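Local coordinates for protein amidohydrolase 2 (Bifidobacterium longum subsp. infantis, PDB 6UVZ) that probably acts as a hydrolase of the metallo-dependent hydrolase superfamily, its precise substrate being unassigned, at residues P211-Y216 and D245-A251; T5-I9 and V50-G54. All coordinates share one frame; numbering follows the deposited sequence.

Contact 1: P211-Y216 and D245-A251; sequences PKKVLY and DFFENNA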
loop_
_atom_site.group_PDB
_atom_site.type_symbol
_atom_site.label_atom_id
_atom_site.label_comp_id
_atom_site.label_asym_id
_atom_site.label_seq_id
_atom_site.Cartn_x
_atom_site.Cartn_y
_atom_site.Cartn_z
ATOM N N PRO A 211 14.465 -0.124 10.174
ATOM C CA PRO A 211 13.230 -0.011 10.960
ATOM C C PRO A 211 12.460 1.280 10.737
ATOM O O PRO A 211 11.359 1.421 11.281
ATOM C CB PRO A 211 13.747 -0.097 12.402
ATOM C CG PRO A 211 15.106 0.512 12.330
ATOM C CD PRO A 211 15.669 0.110 10.992
ATOM N N LYS A 212 12.998 2.222 9.963
ATOM C CA LYS A 212 12.354 3.511 9.749
ATOM C C LYS A 212 11.585 3.593 8.437
ATOM O O LYS A 212 10.872 4.579 8.220
ATOM C CB LYS A 212 13.394 4.637 9.790
ATOM C CG LYS A 212 14.018 4.860 11.157
ATOM C CD LYS A 212 12.975 5.313 12.166
ATOM C CE LYS A 212 13.598 5.559 13.530
ATOM N NZ LYS A 212 12.587 6.016 14.523
ATOM N N LYS A 213 11.706 2.597 7.564
ATOM C CA LYS A 213 11.090 2.630 6.243
ATOM C C LYS A 213 10.317 1.346 5.976
ATOM O O LYS A 213 10.310 0.820 4.859
ATOM C CB LYS A 213 12.144 2.878 5.165
ATOM C CG LYS A 213 12.831 4.234 5.295
ATOM C CD LYS A 213 14.212 4.247 4.654
ATOM C CE LYS A 213 14.135 4.183 3.140
ATOM N NZ LYS A 213 15.481 4.267 2.510
ATOM N N VAL A 214 9.650 0.824 7.003
ATOM C CA VAL A 214 8.820 -0.370 6.895
ATOM C C VAL A 214 7.459 -0.055 7.498
ATOM O O VAL A 214 7.373 0.392 8.647
ATOM C CB VAL A 214 9.462 -1.582 7.598
ATOM C CG1 VAL A 214 8.505 -2.756 7.603
ATOM C CG2 VAL A 214 10.764 -1.965 6.912
ATOM N N LEU A 215 6.400 -0.290 6.728
ATOM C CA LEU A 215 5.043 0.069 7.114
ATOM C C LEU A 215 4.230 -1.181 7.418
ATOM O O LEU A 215 4.325 -2.183 6.703
ATOM C CB LEU A 215 4.352 0.867 6.004
ATOM C CG LEU A 215 5.105 2.060 5.413
ATOM C CD1 LEU A 215 4.420 2.541 4.145
ATOM C CD2 LEU A 215 5.200 3.184 6.424
ATOM N N TYR A 216 3.423 -1.118 8.476
ATOM C CA TYR A 216 2.464 -2.180 8.748
ATOM C C TYR A 216 1.300 -2.082 7.772
ATOM O O TYR A 216 0.725 -1.005 7.581
ATOM C CB TYR A 216 1.942 -2.109 10.182
ATOM C CG TYR A 216 0.642 -2.863 10.359
ATOM C CD1 TYR A 216 0.620 -4.252 10.391
ATOM C CD2 TYR A 216 -0.566 -2.187 10.474
ATOM C CE1 TYR A 216 -0.567 -4.946 10.540
ATOM C CE2 TYR A 216 -1.758 -2.873 10.622
ATOM C CZ TYR A 216 -1.753 -4.250 10.657
ATOM O OH TYR A 216 -2.938 -4.932 10.806
ATOM N N ASP A 245 7.351 2.438 15.490
ATOM C CA ASP A 245 7.696 2.870 14.140
ATOM C C ASP A 245 6.987 2.019 13.093
ATOM O O ASP A 245 6.416 2.547 12.132
ATOM C CB ASP A 245 9.212 2.819 13.945
ATOM C CG ASP A 245 9.945 3.820 14.815
ATOM O OD1 ASP A 245 9.423 4.938 15.005
ATOM O OD2 ASP A 245 11.043 3.488 15.309
ATOM N N PHE A 246 7.001 0.697 13.273
ATOM C CA PHE A 246 6.396 -0.191 12.286
ATOM C C PHE A 246 4.880 -0.037 12.229
ATOM O O PHE A 246 4.283 -0.232 11.166
ATOM C CB PHE A 246 6.775 -1.641 12.593
ATOM C CG PHE A 246 6.051 -2.653 11.752
ATOM C CD1 PHE A 246 6.342 -2.791 10.404
ATOM C CD2 PHE A 246 5.089 -3.480 12.311
ATOM C CE1 PHE A 246 5.679 -3.726 9.628
ATOM C CE2 PHE A 246 4.424 -4.417 11.541
ATOM C CZ PHE A 246 4.720 -4.541 10.197
ATOM N N PHE A 247 4.245 0.327 13.344
ATOM C CA PHE A 247 2.789 0.310 13.421
ATOM C C PHE A 247 2.133 1.676 13.260
ATOM O O PHE A 247 0.922 1.727 13.015
ATOM C CB PHE A 247 2.336 -0.311 14.748
ATOM C CG PHE A 247 2.316 -1.814 14.738
ATOM C CD1 PHE A 247 3.354 -2.542 15.297
ATOM C CD2 PHE A 247 1.259 -2.501 14.162
ATOM C CE1 PHE A 247 3.335 -3.925 15.287
ATOM C CE2 PHE A 247 1.236 -3.883 14.149
ATOM C CZ PHE A 247 2.275 -4.595 14.712
ATOM N N GLU A 248 2.876 2.777 13.384
ATOM C CA GLU A 248 2.250 4.084 13.197
ATOM C C GLU A 248 3.230 5.177 12.782
ATOM O O GLU A 248 2.888 6.033 11.960
ATOM C CB GLU A 248 1.514 4.514 14.472
ATOM C CG GLU A 248 2.386 4.642 15.712
ATOM C CD GLU A 248 1.816 5.617 16.725
ATOM O OE1 GLU A 248 1.109 6.561 16.312
ATOM O OE2 GLU A 248 2.072 5.438 17.935
ATOM N N ASN A 249 4.446 5.165 13.334
ATOM C CA ASN A 249 5.335 6.310 13.158
ATOM C C ASN A 249 5.905 6.375 11.745
ATOM O O ASN A 249 6.083 7.469 11.196
ATOM C CB ASN A 249 6.456 6.270 14.195
ATOM C CG ASN A 249 5.974 6.650 15.582
ATOM O OD1 ASN A 249 5.050 7.450 15.733
ATOM N ND2 ASN A 249 6.601 6.079 16.604
ATOM N N ASN A 250 6.202 5.223 11.139
ATOM C CA ASN A 250 6.696 5.238 9.765
ATOM C C ASN A 250 5.624 5.708 8.791
ATOM O O ASN A 250 5.942 6.358 7.787
ATOM C CB ASN A 250 7.207 3.854 9.361
ATOM C CG ASN A 250 8.470 3.460 10.101
ATOM O OD1 ASN A 250 9.158 4.304 10.674
ATOM N ND2 ASN A 250 8.787 2.170 10.086
ATOM N N ALA A 251 4.355 5.396 9.066
ATOM C CA ALA A 251 3.278 5.854 8.195
ATOM C C ALA A 251 3.040 7.352 8.334
ATOM O O ALA A 251 2.583 7.995 7.382
ATOM C CB ALA A 251 1.994 5.081 8.495
#

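Contact 2: T5-I9 and V50-G54; sequences TLNVI and VNFLG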
loop_
_atom_site.group_PDB
_atom_site.type_symbol
_atom_site.label_atom_id
_atom_site.label_comp_id
_atom_site.label_asym_id
_atom_site.label_seq_id
_atom_site.Cartn_x
_atom_site.Cartn_y
_atom_site.Cartn_z
ATOM N N THR A 5 -1.732 -2.184 24.974
ATOM C CA THR A 5 -2.056 -0.844 24.479
ATOM C C THR A 5 -1.066 -0.359 23.418
ATOM O O THR A 5 -0.008 0.203 23.724
ATOM C CB THR A 5 -2.202 0.157 25.649
ATOM O OG1 THR A 5 -2.611 1.435 25.145
ATOM C CG2 THR A 5 -0.928 0.309 26.503
ATOM N N LEU A 6 -1.416 -0.573 22.150
ATOM C CA LEU A 6 -0.542 -0.284 21.019
ATOM C C LEU A 6 -1.306 0.508 19.969
ATOM O O LEU A 6 -2.436 0.149 19.618
ATOM C CB LEU A 6 0.002 -1.581 20.407
ATOM C CG LEU A 6 0.685 -1.485 19.041
ATOM C CD1 LEU A 6 2.069 -0.863 19.164
ATOM C CD2 LEU A 6 0.758 -2.854 18.380
ATOM N N ASN A 7 -0.688 1.574 19.465
ATOM C CA ASN A 7 -1.276 2.387 18.409
ATOM C C ASN A 7 -0.935 1.787 17.050
ATOM O O ASN A 7 0.220 1.435 16.793
ATOM C CB ASN A 7 -0.775 3.829 18.495
ATOM C CG ASN A 7 -1.139 4.495 19.807
ATOM O OD1 ASN A 7 -2.184 4.211 20.392
ATOM N ND2 ASN A 7 -0.275 5.386 20.278
ATOM N N VAL A 8 -1.941 1.676 16.184
ATOM C CA VAL A 8 -1.803 1.011 14.892
ATOM C C VAL A 8 -2.371 1.913 13.805
ATOM O O VAL A 8 -3.487 2.429 13.939
ATOM C CB VAL A 8 -2.511 -0.358 14.881
ATOM C CG1 VAL A 8 -2.509 -0.949 13.482
ATOM C CG2 VAL A 8 -1.845 -1.310 15.863
ATOM N N ILE A 9 -1.605 2.100 12.733
ATOM C CA ILE A 9 -2.055 2.804 11.536
ATOM C C ILE A 9 -1.968 1.831 10.369
ATOM O O ILE A 9 -0.874 1.374 10.014
ATOM C CB ILE A 9 -1.221 4.065 11.258
ATOM C CG1 ILE A 9 -1.501 5.138 12.311
ATOM C CG2 ILE A 9 -1.510 4.597 9.861
ATOM C CD1 ILE A 9 -0.763 6.438 12.067
ATOM N N VAL A 50 -6.097 -3.214 20.140
ATOM C CA VAL A 50 -5.183 -2.155 19.753
ATOM C C VAL A 50 -5.977 -0.874 19.542
ATOM O O VAL A 50 -7.189 -0.887 19.303
ATOM C CB VAL A 50 -4.375 -2.521 18.486
ATOM C CG1 VAL A 50 -3.477 -3.719 18.754
ATOM C CG2 VAL A 50 -5.312 -2.800 17.324
ATOM N N ASN A 51 -5.281 0.257 19.637
ATOM C CA ASN A 51 -5.891 1.569 19.424
ATOM C C ASN A 51 -5.786 1.894 17.939
ATOM O O ASN A 51 -4.738 2.331 17.457
ATOM C CB ASN A 51 -5.209 2.625 20.284
ATOM C CG ASN A 51 -6.017 3.903 20.388
ATOM O OD1 ASN A 51 -7.240 3.891 20.245
ATOM N ND2 ASN A 51 -5.337 5.015 20.640
ATOM N N PHE A 52 -6.877 1.675 17.209
ATOM C CA PHE A 52 -6.897 1.878 15.763
ATOM C C PHE A 52 -6.986 3.371 15.470
ATOM O O PHE A 52 -8.027 3.998 15.699
ATOM C CB PHE A 52 -8.063 1.116 15.140
ATOM C CG PHE A 52 -8.111 1.195 13.642
ATOM C CD1 PHE A 52 -6.979 0.946 12.884
ATOM C CD2 PHE A 52 -9.294 1.501 12.990
ATOM C CE1 PHE A 52 -7.022 1.013 11.505
ATOM C CE2 PHE A 52 -9.344 1.568 11.610
ATOM C CZ PHE A 52 -8.206 1.324 10.868
ATOM N N LEU A 53 -5.897 3.942 14.960
ATOM C CA LEU A 53 -5.822 5.367 14.670
ATOM C C LEU A 53 -6.283 5.718 13.262
ATOM O O LEU A 53 -6.241 6.894 12.889
ATOM C CB LEU A 53 -4.390 5.873 14.877
ATOM C CG LEU A 53 -3.816 5.740 16.288
ATOM C CD1 LEU A 53 -2.441 6.385 16.369
ATOM C CD2 LEU A 53 -4.761 6.349 17.311
ATOM N N GLY A 54 -6.715 4.741 12.478
ATOM C CA GLY A 54 -7.165 4.975 11.122
ATOM C C GLY A 54 -6.331 4.215 10.106
ATOM O O GLY A 54 -5.304 3.614 10.414
#

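Contact 1: P211-Y216 and D245-A251
The ring of Phe246 lies under the start of the Tyr216 side chain: Tyr216 CB sits over its face, 3.8 Å from the ring centroid, in a CH-pi contact. The two rings themselves meet obliquely, with planes at 74°. With CG anti to the backbone N (chi1 172°), Phe246 is carried up against the strand, where Val214 CG1 touches the ring at its edge. Phe247 completes an aromatic cluster, its CE2 standing over one face of the Tyr216 ring, 3.8 Å from Tyr216 CD1.

A polar half follows on the loop leading into the strand. Asn250 directs its amide at the backbone of 211-216, and ND2 donates twice: to Val214 O at 2.7 Å and to Pro211 O at 2.9 Å. Both bonds are nearly straight and both acceptors lie in the amide plane, so the group is fixed in its rotation and ties the loop to the strand. The main chain adds a weak bond from Tyr216 N to Phe246 O. At the exposed margin Lys212, its chain bent at chi2, brings NZ to Asp245 OD2 at 3.1 Å, meeting the carboxylate from above its plane in a salt bridge.

Segment 245-251 of helix 244-254 crosses strand 214-216, the last of the eight parallel strands of a TIM-barrel fold, at -112°. Tyr216 OH is satisfied farther off by the hydroxyl of Tyr45. Apolar rings thus make up the buried side of the contact, while one buried amide spends both its N-H groups on backbone carbonyls and so fixes how loop and strand lie against the helix.

Contact 2: T5-I9 and V50-G54
Two asparagine torsions bring the amides together here: Asn7 has CG anti to its carbonyl carbon (chi1 -61°), whereas in Asn51 CG is anti to the backbone N (chi1 -165°), and the side chains lie alongside each other, pointing the same way. They sit on neighbouring parallel strands of a beta-alpha-beta crossover, in which helix 38-47 links strand 7-13 to strand 51-58, the first two strands of the TIM-barrel sheet.

Asn51 ND2 donates to Asn7 OD1 at 3.3 Å, arriving above the carbonyl plane, with the amide planes 57° apart. Beneath this pair the backbones are joined in parallel fashion: Asn51 N bonds to Leu6 O at 2.8 Å, Val8 N to Asn51 O at 3.1 Å, and Leu53 N to Val8 O at 3.0 Å, so Val8 is gripped through both its N and its O, with Leu6 O the acceptor before it.

Side chains alternate across the sheet. Val8 turns to the face opposite the asparagines, and its CG2 meets Val50 CB at 3.8 Å; Tyr45 of the crossover helix touches both valines. On the asparagine side, Leu53 CD1 reaches back over Asn7 CB. Replacing Asn7 by alanine removes the amide, and Asn51 ND2 would probably lose this acceptor, as Glu248 would its weak hydrogen bond from Asn7 ND2. Farther along the pair, Ile9 CG1 packs on Leu53 CB at 3.9 Å, and Ile9 CA-H points to Gly54 O.

Overall arrangement
Both contacts reach the same parallel sheet, and their centres lie about 13 Å apart. Contact 1 is mostly buried and sets a helix against the last strand; contact 2 is only partly buried and joins the first two strands. Their chemistry follows: aromatic rings and a buried amide in 211-216 with 245-251, against regular main-chain bonding with an amide pair at the margin in 5-9 with 50-54. Helix 244-254 reaches contact 2 through Phe247 O, which probably accepts a hydrogen bond from Ile9 N. Separately, the first and last strands meet directly where the barrel closes, Val8 CG1 packing against Tyr216 CE2, so the helix spans a junction the strands also make themselves.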